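Local atomic coordinates of beta-lactamase (PDB entry 5GWA), a protein that probably hydrolyses beta-lactam antibiotics to substituted beta-amino acids, as a class A extended-spectrum beta-lactamase that avibactam inhibits. Residues 66-76 / 93-104. Numbering follows the deposited sequence.
With NA (sodium ion), chain I; NA (sodium ion), chain O; SO4 (sulfate ion), chain D.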
# COMPACT_ATOMS: atom_id res chain seq x y z
N ILE A 66 27.61 -14.34 4.10
CA ILE A 66 26.75 -13.66 5.05
C ILE A 66 25.51 -14.48 5.31
O ILE A 66 24.77 -14.84 4.35
CB ILE A 66 26.29 -12.33 4.48
CG1 ILE A 66 27.47 -11.51 3.96
CG2 ILE A 66 25.47 -11.58 5.51
CD1 ILE A 66 27.10 -10.37 3.05
N SER A 67 25.29 -14.82 6.56
CA SER A 67 24.17 -15.63 6.97
C SER A 67 22.87 -14.86 6.81
O SER A 67 22.83 -13.67 7.10
CB SER A 67 24.27 -16.04 8.43
OG SER A 67 23.03 -16.58 8.87
N VAL A 68 21.83 -15.56 6.41
CA VAL A 68 20.51 -14.95 6.18
C VAL A 68 19.85 -14.53 7.49
O VAL A 68 18.83 -13.82 7.51
CB VAL A 68 19.62 -15.92 5.36
CG1 VAL A 68 18.81 -16.83 6.26
CG2 VAL A 68 18.74 -15.17 4.38
N ASP A 69 20.38 -15.01 8.62
CA ASP A 69 19.89 -14.62 9.90
C ASP A 69 20.53 -13.33 10.44
O ASP A 69 20.15 -12.87 11.50
CB ASP A 69 20.05 -15.76 10.89
CG ASP A 69 19.27 -16.99 10.46
OD1 ASP A 69 18.12 -16.83 9.96
OD2 ASP A 69 19.82 -18.10 10.58
N LYS A 70 21.54 -12.85 9.76
CA LYS A 70 22.11 -11.54 10.09
C LYS A 70 21.06 -10.46 9.81
O LYS A 70 20.08 -10.68 9.08
CB LYS A 70 23.39 -11.27 9.36
CG LYS A 70 24.51 -12.22 9.77
CD LYS A 70 24.82 -12.11 11.26
CE LYS A 70 26.25 -12.54 11.55
NZ LYS A 70 27.22 -11.76 10.72
N LYS A 71 21.19 -9.33 10.51
CA LYS A 71 20.14 -8.31 10.52
C LYS A 71 20.60 -6.95 10.02
O LYS A 71 21.68 -6.46 10.38
CB LYS A 71 19.59 -8.12 11.91
CG LYS A 71 19.00 -9.40 12.50
CD LYS A 71 18.34 -9.14 13.82
CE LYS A 71 17.87 -10.44 14.46
NZ LYS A 71 17.25 -10.24 15.78
N LEU A 72 19.75 -6.33 9.19
CA LEU A 72 19.85 -4.94 8.82
C LEU A 72 19.16 -4.04 9.83
O LEU A 72 18.12 -4.41 10.38
CB LEU A 72 19.23 -4.71 7.44
CG LEU A 72 19.80 -5.50 6.28
CD1 LEU A 72 19.07 -5.23 4.99
CD2 LEU A 72 21.26 -5.15 6.10
N PHE A 73 19.69 -2.83 10.03
CA PHE A 73 18.93 -1.84 10.77
C PHE A 73 17.99 -1.12 9.83
O PHE A 73 18.41 -0.49 8.88
CB PHE A 73 19.85 -0.82 11.48
CG PHE A 73 19.12 0.05 12.47
CD1 PHE A 73 18.86 -0.42 13.73
CD2 PHE A 73 18.61 1.28 12.10
CE1 PHE A 73 18.15 0.36 14.64
CE2 PHE A 73 17.89 2.05 13.01
CZ PHE A 73 17.68 1.59 14.26
N VAL A 74 16.69 -1.32 10.03
CA VAL A 74 15.68 -0.72 9.19
C VAL A 74 15.19 0.56 9.84
O VAL A 74 14.57 0.54 10.92
CB VAL A 74 14.52 -1.72 8.98
CG1 VAL A 74 13.38 -1.09 8.16
CG2 VAL A 74 15.06 -2.97 8.29
N LYS A 75 15.62 1.67 9.26
CA LYS A 75 15.22 3.01 9.74
C LYS A 75 13.74 3.23 9.53
O LYS A 75 13.17 2.70 8.62
CB LYS A 75 15.98 4.10 8.96
CG LYS A 75 17.44 4.19 9.33
CD LYS A 75 18.08 5.45 8.74
CE LYS A 75 18.39 5.30 7.26
NZ LYS A 75 19.40 6.33 6.85
N LYS A 76 13.15 4.14 10.31
CA LYS A 76 11.76 4.50 10.06
C LYS A 76 11.60 5.04 8.62
O LYS A 76 10.62 4.74 7.95
CB LYS A 76 11.32 5.52 11.10
CG LYS A 76 10.02 6.21 10.79
CD LYS A 76 8.92 5.72 11.72
CE LYS A 76 7.76 6.68 11.67
NZ LYS A 76 7.60 7.24 10.29
N ASN A 93 6.94 1.98 14.03
CA ASN A 93 7.99 2.87 14.48
C ASN A 93 9.29 2.65 13.73
O ASN A 93 10.15 3.51 13.68
CB ASN A 93 8.25 2.70 15.96
CG ASN A 93 7.34 3.56 16.78
OD1 ASN A 93 7.53 4.79 16.87
ND2 ASN A 93 6.25 2.98 17.22
N GLY A 94 9.35 1.57 12.97
CA GLY A 94 10.62 1.16 12.42
C GLY A 94 11.75 1.27 13.42
O GLY A 94 11.60 0.91 14.57
N ASN A 95 12.91 1.68 12.92
CA ASN A 95 14.13 1.75 13.73
C ASN A 95 14.37 0.47 14.53
O ASN A 95 14.49 0.44 15.76
CB ASN A 95 14.06 2.97 14.64
CG ASN A 95 14.03 4.24 13.87
OD1 ASN A 95 14.60 4.36 12.80
ND2 ASN A 95 13.38 5.25 14.44
N LEU A 96 14.52 -0.62 13.79
CA LEU A 96 14.75 -1.90 14.40
C LEU A 96 15.57 -2.82 13.50
O LEU A 96 15.65 -2.59 12.31
CB LEU A 96 13.44 -2.57 14.81
CG LEU A 96 12.64 -3.30 13.74
CD1 LEU A 96 11.56 -4.16 14.41
CD2 LEU A 96 12.07 -2.38 12.68
N GLU A 97 16.17 -3.83 14.13
CA GLU A 97 16.99 -4.81 13.43
C GLU A 97 16.08 -5.89 12.88
O GLU A 97 15.35 -6.49 13.67
CB GLU A 97 17.95 -5.44 14.42
CG GLU A 97 18.81 -4.41 15.16
CD GLU A 97 19.39 -4.93 16.46
OE1 GLU A 97 19.04 -6.04 16.93
OE2 GLU A 97 20.29 -4.26 17.00
N LEU A 98 16.17 -6.17 11.58
CA LEU A 98 15.40 -7.27 10.94
C LEU A 98 16.37 -8.15 10.14
O LEU A 98 17.16 -7.66 9.38
CB LEU A 98 14.31 -6.73 10.04
CG LEU A 98 13.18 -5.97 10.72
CD1 LEU A 98 12.23 -5.40 9.68
CD2 LEU A 98 12.42 -6.80 11.71
N SER A 99 16.17 -9.45 10.19
CA SER A 99 17.04 -10.34 9.44
C SER A 99 16.80 -10.24 7.95
O SER A 99 15.68 -9.94 7.50
CB SER A 99 16.85 -11.81 9.86
OG SER A 99 15.51 -12.29 9.59
N PHE A 100 17.81 -10.60 7.18
CA PHE A 100 17.63 -10.73 5.74
C PHE A 100 16.49 -11.72 5.49
O PHE A 100 15.71 -11.53 4.57
CB PHE A 100 18.89 -11.27 5.07
CG PHE A 100 20.02 -10.32 5.10
CD1 PHE A 100 20.11 -9.28 4.19
CD2 PHE A 100 21.07 -10.49 6.02
CE1 PHE A 100 21.16 -8.39 4.22
CE2 PHE A 100 22.13 -9.62 6.03
CZ PHE A 100 22.18 -8.57 5.13
N SER A 101 16.47 -12.83 6.23
CA SER A 101 15.38 -13.82 6.08
C SER A 101 13.98 -13.19 6.18
O SER A 101 13.14 -13.36 5.28
CB SER A 101 15.50 -14.90 7.16
OG SER A 101 14.40 -15.78 7.10
N GLU A 102 13.75 -12.44 7.24
CA GLU A 102 12.44 -11.85 7.47
C GLU A 102 12.14 -10.87 6.34
O GLU A 102 10.98 -10.73 5.89
CB GLU A 102 12.40 -11.09 8.81
CG GLU A 102 11.03 -10.49 9.07
CD GLU A 102 10.76 -9.99 10.49
OE1 GLU A 102 11.54 -10.27 11.42
OE2 GLU A 102 9.64 -9.48 10.74
N ILE A 103 13.12 -10.06 5.98
CA ILE A 103 12.88 -9.03 4.96
C ILE A 103 12.58 -9.69 3.62
O ILE A 103 11.63 -9.29 2.92
CB ILE A 103 14.07 -8.04 4.82
CG1 ILE A 103 14.21 -7.23 6.13
CG2 ILE A 103 13.87 -7.10 3.62
CD1 ILE A 103 15.55 -6.53 6.25
N ILE A 104 13.36 -10.71 3.24
CA ILE A 104 13.10 -11.40 1.98
C ILE A 104 11.74 -12.09 1.95
O ILE A 104 11.03 -12.00 0.94
CB ILE A 104 14.20 -12.43 1.68
CG1 ILE A 104 15.52 -11.74 1.49
CG2 ILE A 104 13.80 -13.25 0.47
CD1 ILE A 104 16.73 -12.66 1.57
NA NA I . 14.17 -10.52 12.08
NA NA O . 14.37 -9.00 14.44
S SO4 D . 4.33 6.97 9.63
O1 SO4 D . 4.19 8.29 10.28
O2 SO4 D . 3.02 6.34 9.55
O3 SO4 D . 4.89 7.23 8.28
O4 SO4 D . 5.32 6.12 10.35
O HOH W 1 15.14 -12.79 13.15
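Leu72 and Val74 pair with Leu98 and Leu96 in a two-stranded antiparallel ribbon, the small sheet at the outer side of the helical domain of this class A beta-lactamase. Leu72 N reaches Leu98 O and Leu98 N returns to Leu72 O, each at 2.9 Å; Val74 and Leu96 repeat the exchange, and Asn95 with Leu96 opposite Val74 forms a G1 beta bulge. The face carrying Leu72, Val74, Leu96 and Leu98 turns inward, where Ile118 of helix 113-123 meets Leu72 and Val74. On the other face the Phe73 ring packs beside the bulge, one face over Leu96 N, offset toward its rim, while Phe73 CZ approaches the backbone carbonyl carbon, Asn95 C, at 3.5 Å. Helix 100-109 begins straight off the second strand: Ser99 is its N-cap, OG accepting from Glu102 N. The helix start is tied back to the turn 67-70, Phe100 N bonding Lys70 O and Ser101 N bonding Val68 O. With CG anti to its carbonyl carbon (chi1 -68°), Phe100 brings its ring against Leu72, the two side chains crossing at about a right angle, Leu72 CD2 lying 3.7 Å from Phe100 CZ. At the far end, Asn95 OD1 accepts from Lys76 N at 2.9 Å, the donor standing 58° out of the amide plane.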